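Local coordinates for protein leucine aminopeptidase 2 (Saccharomyces cerevisiae, PDB 2XQ0) that cleaves amino-terminal residues, preferentially from di- and tripeptides, as a zinc-dependent M1-family aminopeptidase, and has low epoxide hydrolase activity in vitro, at residues L311-L322 with F421-F431. Numbering follows the deposited sequence.
Sequences LVTNCSWNHFWL and FAKKSLDTFQF
Thr-428 OG1 joins two rings of the facing segment: it lies 2.8 Å from His-319 ND1 in a hydrogen bond at the imidazole edge, and accepts from Trp-321 NE1 at 3.0 Å, near the indole plane. With its hydroxyl beside the backbone N (chi1 -61°), Thr-428 reaches both nitrogens from the first turn of helix 428-438. The other imidazole nitrogen, His-319 NE2, is hydrogen-bonded to Glu-16, while Asp-427 CB sits over one ring face, 3.8 Å from the centroid of the His-319 ring, a CH-pi contact. Asp-427 is also the N-cap of that helix, forming a capping box with Gln-430; its OD2 bonds to Ser-14. Four backbone hydrogen bonds join the segments along the short parallel strands 312-314 and 424-426 and at their ends. Among them, Leu-426 N lies nearly in line with the Thr-313 C=O, 2.9 Å from its O, though its N-H is bent (147°), whereas Cys-315 N approaches Leu-426 O from above the carbonyl plane.

Apolar groups fill in around this frame. The six-membered ring of Trp-321 turns its edge to the face of Phe-431, planes 87° apart, with CH2 3.6 Å from Phe-431 CE2. A leucine in place of Trp-321 would probably leave Thr-428 OG1 without its indole donor and the Phe-431 face without its aromatic edge. Leu-322 lays CD2 against Phe-431 CB and CD1 near Leu-426 CG. Farther along, Val-312 CG1 touches both Phe-421 CB and Leu-426 CD2, each 3.7 Å away.

Tyr-417 of helix 407-420 packs on Val-312, Leu-322 and Leu-426, and Leu-397 of helix 388-403 touches both Trp-321 and Phe-431. The contact thus ties the chain following the zinc-binding HExxH helix 297-311, and the start of helix 321-339 with zinc ligand Glu-324, to helix 428-438 within the M1 peptidase domain.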
loop_
_atom_site.group_PDB
_atom_site.type_symbol
_atom_site.label_atom_id
_atom_site.label_comp_id
_atom_site.label_asym_id
_atom_site.label_seq_id
_atom_site.Cartn_x
_atom_site.Cartn_y
_atom_site.Cartn_z
ATOM N N LEU A 311 -9.287 11.835 -0.367
ATOM C CA LEU A 311 -10.384 12.771 -0.548
ATOM C C LEU A 311 -11.724 12.059 -0.372
ATOM O O LEU A 311 -12.634 12.551 0.315
ATOM C CB LEU A 311 -10.282 13.404 -1.946
ATOM C CG LEU A 311 -11.234 14.576 -2.183
ATOM C CD1 LEU A 311 -10.971 15.671 -1.153
ATOM C CD2 LEU A 311 -11.103 15.121 -3.611
ATOM N N VAL A 312 -11.833 10.878 -0.983
ATOM C CA VAL A 312 -13.039 10.066 -0.911
ATOM C C VAL A 312 -12.637 8.718 -0.325
ATOM O O VAL A 312 -11.801 8.039 -0.884
ATOM C CB VAL A 312 -13.661 9.848 -2.314
ATOM C CG1 VAL A 312 -14.777 8.828 -2.246
ATOM C CG2 VAL A 312 -14.174 11.159 -2.886
ATOM N N THR A 313 -13.209 8.353 0.816
ATOM C CA THR A 313 -12.683 7.248 1.613
ATOM C C THR A 313 -13.681 6.114 1.803
ATOM O O THR A 313 -14.874 6.347 1.928
ATOM C CB THR A 313 -12.274 7.773 3.002
ATOM O OG1 THR A 313 -11.464 8.939 2.839
ATOM C CG2 THR A 313 -11.496 6.702 3.796
ATOM N N ASN A 314 -13.198 4.876 1.838
ATOM C CA ASN A 314 -14.075 3.768 2.156
ATOM C C ASN A 314 -14.567 3.887 3.600
ATOM O O ASN A 314 -13.805 4.230 4.513
ATOM C CB ASN A 314 -13.388 2.406 1.935
ATOM C CG ASN A 314 -11.965 2.352 2.508
ATOM O OD1 ASN A 314 -11.614 3.101 3.405
ATOM N ND2 ASN A 314 -11.149 1.455 1.980
ATOM N N CYS A 315 -15.843 3.596 3.811
ATOM C CA CYS A 315 -16.422 3.777 5.132
ATOM C C CYS A 315 -15.982 2.707 6.118
ATOM O O CYS A 315 -16.001 2.931 7.328
ATOM C CB CYS A 315 -17.944 3.803 5.032
ATOM S SG CYS A 315 -18.633 2.229 4.562
ATOM N N SER A 316 -15.598 1.542 5.601
ATOM C CA SER A 316 -15.139 0.443 6.439
ATOM C C SER A 316 -14.222 -0.437 5.628
ATOM O O SER A 316 -14.087 -0.256 4.419
ATOM C CB SER A 316 -16.318 -0.390 6.940
ATOM O OG SER A 316 -16.721 -1.356 5.988
ATOM N N TRP A 317 -13.617 -1.419 6.279
ATOM C CA TRP A 317 -12.670 -2.289 5.591
ATOM C C TRP A 317 -13.366 -3.390 4.776
ATOM O O TRP A 317 -12.716 -4.125 4.048
ATOM C CB TRP A 317 -11.618 -2.822 6.567
ATOM C CG TRP A 317 -10.967 -1.654 7.295
ATOM C CD1 TRP A 317 -11.128 -1.312 8.607
ATOM C CD2 TRP A 317 -10.133 -0.635 6.716
ATOM N NE1 TRP A 317 -10.426 -0.154 8.888
ATOM C CE2 TRP A 317 -9.810 0.280 7.742
ATOM C CE3 TRP A 317 -9.618 -0.416 5.431
ATOM C CZ2 TRP A 317 -8.984 1.389 7.526
ATOM C CZ3 TRP A 317 -8.810 0.689 5.214
ATOM C CH2 TRP A 317 -8.494 1.572 6.251
ATOM N N ASN A 318 -14.692 -3.462 4.872
ATOM C CA ASN A 318 -15.484 -4.306 3.969
ATOM C C ASN A 318 -15.522 -3.783 2.552
ATOM O O ASN A 318 -15.801 -4.536 1.633
ATOM C CB ASN A 318 -16.936 -4.401 4.438
ATOM C CG ASN A 318 -17.125 -5.340 5.594
ATOM O OD1 ASN A 318 -16.201 -6.037 6.012
ATOM N ND2 ASN A 318 -18.353 -5.408 6.088
ATOM N N HIS A 319 -15.290 -2.485 2.390
ATOM C CA HIS A 319 -15.423 -1.817 1.086
ATOM C C HIS A 319 -14.082 -1.217 0.640
ATOM O O HIS A 319 -14.025 -0.181 -0.036
ATOM C CB HIS A 319 -16.514 -0.743 1.158
ATOM C CG HIS A 319 -17.823 -1.280 1.632
ATOM N ND1 HIS A 319 -18.735 -1.864 0.780
ATOM C CD2 HIS A 319 -18.338 -1.395 2.877
ATOM C CE1 HIS A 319 -19.770 -2.292 1.480
ATOM N NE2 HIS A 319 -19.552 -2.022 2.756
ATOM N N PHE A 320 -13.013 -1.886 1.056
ATOM C CA PHE A 320 -11.639 -1.477 0.778
ATOM C C PHE A 320 -11.378 -1.343 -0.724
ATOM O O PHE A 320 -10.515 -0.566 -1.139
ATOM C CB PHE A 320 -10.692 -2.505 1.399
ATOM C CG PHE A 320 -9.237 -2.125 1.339
ATOM C CD1 PHE A 320 -8.818 -0.866 1.746
ATOM C CD2 PHE A 320 -8.279 -3.059 0.941
ATOM C CE1 PHE A 320 -7.465 -0.518 1.717
ATOM C CE2 PHE A 320 -6.931 -2.722 0.907
ATOM C CZ PHE A 320 -6.529 -1.440 1.299
ATOM N N TRP A 321 -12.118 -2.094 -1.542
ATOM C CA TRP A 321 -11.947 -2.007 -2.995
ATOM C C TRP A 321 -12.170 -0.583 -3.543
ATOM O O TRP A 321 -11.556 -0.195 -4.546
ATOM C CB TRP A 321 -12.831 -3.027 -3.733
ATOM C CG TRP A 321 -14.230 -2.560 -4.011
ATOM C CD1 TRP A 321 -15.317 -2.694 -3.195
ATOM C CD2 TRP A 321 -14.694 -1.904 -5.195
ATOM N NE1 TRP A 321 -16.434 -2.158 -3.802
ATOM C CE2 TRP A 321 -16.075 -1.658 -5.026
ATOM C CE3 TRP A 321 -14.075 -1.495 -6.386
ATOM C CZ2 TRP A 321 -16.851 -1.023 -6.009
ATOM C CZ3 TRP A 321 -14.845 -0.861 -7.356
ATOM C CH2 TRP A 321 -16.222 -0.636 -7.160
ATOM N N LEU A 322 -13.032 0.192 -2.887
ATOM C CA LEU A 322 -13.310 1.566 -3.328
ATOM C C LEU A 322 -12.051 2.408 -3.269
ATOM O O LEU A 322 -11.870 3.328 -4.058
ATOM C CB LEU A 322 -14.386 2.219 -2.473
ATOM C CG LEU A 322 -15.813 1.716 -2.747
ATOM C CD1 LEU A 322 -16.803 2.283 -1.735
ATOM C CD2 LEU A 322 -16.211 2.067 -4.180
ATOM N N PHE A 421 -18.409 12.986 -3.317
ATOM C CA PHE A 421 -17.975 12.413 -2.052
ATOM C C PHE A 421 -16.729 13.063 -1.485
ATOM O O PHE A 421 -16.155 12.565 -0.518
ATOM C CB PHE A 421 -17.805 10.893 -2.183
ATOM C CG PHE A 421 -19.102 10.176 -2.426
ATOM C CD1 PHE A 421 -20.006 9.989 -1.388
ATOM C CD2 PHE A 421 -19.448 9.753 -3.697
ATOM C CE1 PHE A 421 -21.216 9.361 -1.607
ATOM C CE2 PHE A 421 -20.664 9.118 -3.930
ATOM C CZ PHE A 421 -21.547 8.921 -2.886
ATOM N N ALA A 422 -16.312 14.186 -2.063
ATOM C CA ALA A 422 -15.106 14.839 -1.557
ATOM C C ALA A 422 -15.235 15.095 -0.059
ATOM O O ALA A 422 -16.234 15.649 0.402
ATOM C CB ALA A 422 -14.811 16.144 -2.308
ATOM N N LYS A 423 -14.230 14.664 0.694
ATOM C CA LYS A 423 -14.172 14.910 2.134
ATOM C C LYS A 423 -15.131 14.065 2.949
ATOM O O LYS A 423 -15.355 14.336 4.132
ATOM C CB LYS A 423 -14.355 16.399 2.439
ATOM C CG LYS A 423 -13.250 17.268 1.837
ATOM C CD LYS A 423 -13.507 18.757 2.039
ATOM C CE LYS A 423 -12.410 19.583 1.382
ATOM N NZ LYS A 423 -12.444 21.019 1.803
ATOM N N LYS A 424 -15.666 13.015 2.326
ATOM C CA LYS A 424 -16.638 12.151 2.974
ATOM C C LYS A 424 -16.198 10.702 2.838
ATOM O O LYS A 424 -15.170 10.406 2.217
ATOM C CB LYS A 424 -18.028 12.348 2.359
ATOM C CG LYS A 424 -18.577 13.776 2.498
ATOM C CD LYS A 424 -19.847 13.953 1.697
ATOM C CE LYS A 424 -20.421 15.340 1.889
ATOM N NZ LYS A 424 -21.855 15.414 1.477
ATOM N N SER A 425 -16.966 9.807 3.440
ATOM C CA SER A 425 -16.692 8.375 3.369
ATOM C C SER A 425 -17.914 7.680 2.803
ATOM O O SER A 425 -19.026 8.207 2.893
ATOM C CB SER A 425 -16.370 7.839 4.762
ATOM O OG SER A 425 -15.206 8.485 5.283
ATOM N N LEU A 426 -17.736 6.505 2.209
ATOM C CA LEU A 426 -18.893 5.843 1.598
ATOM C C LEU A 426 -18.745 4.341 1.465
ATOM O O LEU A 426 -17.651 3.788 1.659
ATOM C CB LEU A 426 -19.186 6.428 0.218
ATOM C CG LEU A 426 -18.407 5.766 -0.925
ATOM C CD1 LEU A 426 -19.033 6.114 -2.250
ATOM C CD2 LEU A 426 -16.946 6.198 -0.902
ATOM N N ASP A 427 -19.865 3.686 1.156
ATOM C CA ASP A 427 -19.868 2.253 0.917
ATOM C C ASP A 427 -20.151 1.947 -0.564
ATOM O O ASP A 427 -20.406 2.844 -1.364
ATOM C CB ASP A 427 -20.808 1.509 1.898
ATOM C CG ASP A 427 -22.269 1.890 1.728
ATOM O OD1 ASP A 427 -22.652 2.230 0.601
ATOM O OD2 ASP A 427 -23.046 1.832 2.716
ATOM N N THR A 428 -20.041 0.685 -0.938
ATOM C CA THR A 428 -20.221 0.279 -2.316
ATOM C C THR A 428 -21.615 0.646 -2.821
ATOM O O THR A 428 -21.800 0.985 -3.986
ATOM C CB THR A 428 -20.087 -1.232 -2.397
ATOM O OG1 THR A 428 -18.774 -1.603 -1.965
ATOM C CG2 THR A 428 -20.330 -1.720 -3.803
ATOM N N PHE A 429 -22.600 0.562 -1.934
ATOM C CA PHE A 429 -23.978 0.787 -2.335
ATOM C C PHE A 429 -24.167 2.228 -2.768
ATOM O O PHE A 429 -24.868 2.496 -3.743
ATOM C CB PHE A 429 -24.932 0.392 -1.204
ATOM C CG PHE A 429 -24.674 -0.986 -0.673
ATOM C CD1 PHE A 429 -25.005 -2.098 -1.431
ATOM C CD2 PHE A 429 -24.051 -1.170 0.549
ATOM C CE1 PHE A 429 -24.744 -3.366 -0.968
ATOM C CE2 PHE A 429 -23.787 -2.446 1.028
ATOM C CZ PHE A 429 -24.136 -3.542 0.270
ATOM N N GLN A 430 -23.508 3.153 -2.074
ATOM C CA GLN A 430 -23.580 4.562 -2.447
ATOM C C GLN A 430 -22.842 4.797 -3.776
ATOM O O GLN A 430 -23.243 5.632 -4.592
ATOM C CB GLN A 430 -22.995 5.438 -1.336
ATOM C CG GLN A 430 -23.732 5.332 0.010
ATOM C CD GLN A 430 -22.983 6.042 1.111
ATOM O OE1 GLN A 430 -22.064 5.483 1.706
ATOM N NE2 GLN A 430 -23.350 7.295 1.375
ATOM N N PHE A 431 -21.756 4.060 -3.987
ATOM C CA PHE A 431 -21.050 4.108 -5.265
ATOM C C PHE A 431 -22.041 3.739 -6.371
ATOM O O PHE A 431 -22.180 4.464 -7.351
ATOM C CB PHE A 431 -19.846 3.157 -5.268
ATOM C CG PHE A 431 -19.326 2.820 -6.656
ATOM C CD1 PHE A 431 -18.619 3.751 -7.390
ATOM C CD2 PHE A 431 -19.533 1.567 -7.203
ATOM C CE1 PHE A 431 -18.127 3.447 -8.664
ATOM C CE2 PHE A 431 -19.051 1.250 -8.473
ATOM C CZ PHE A 431 -18.349 2.199 -9.206
#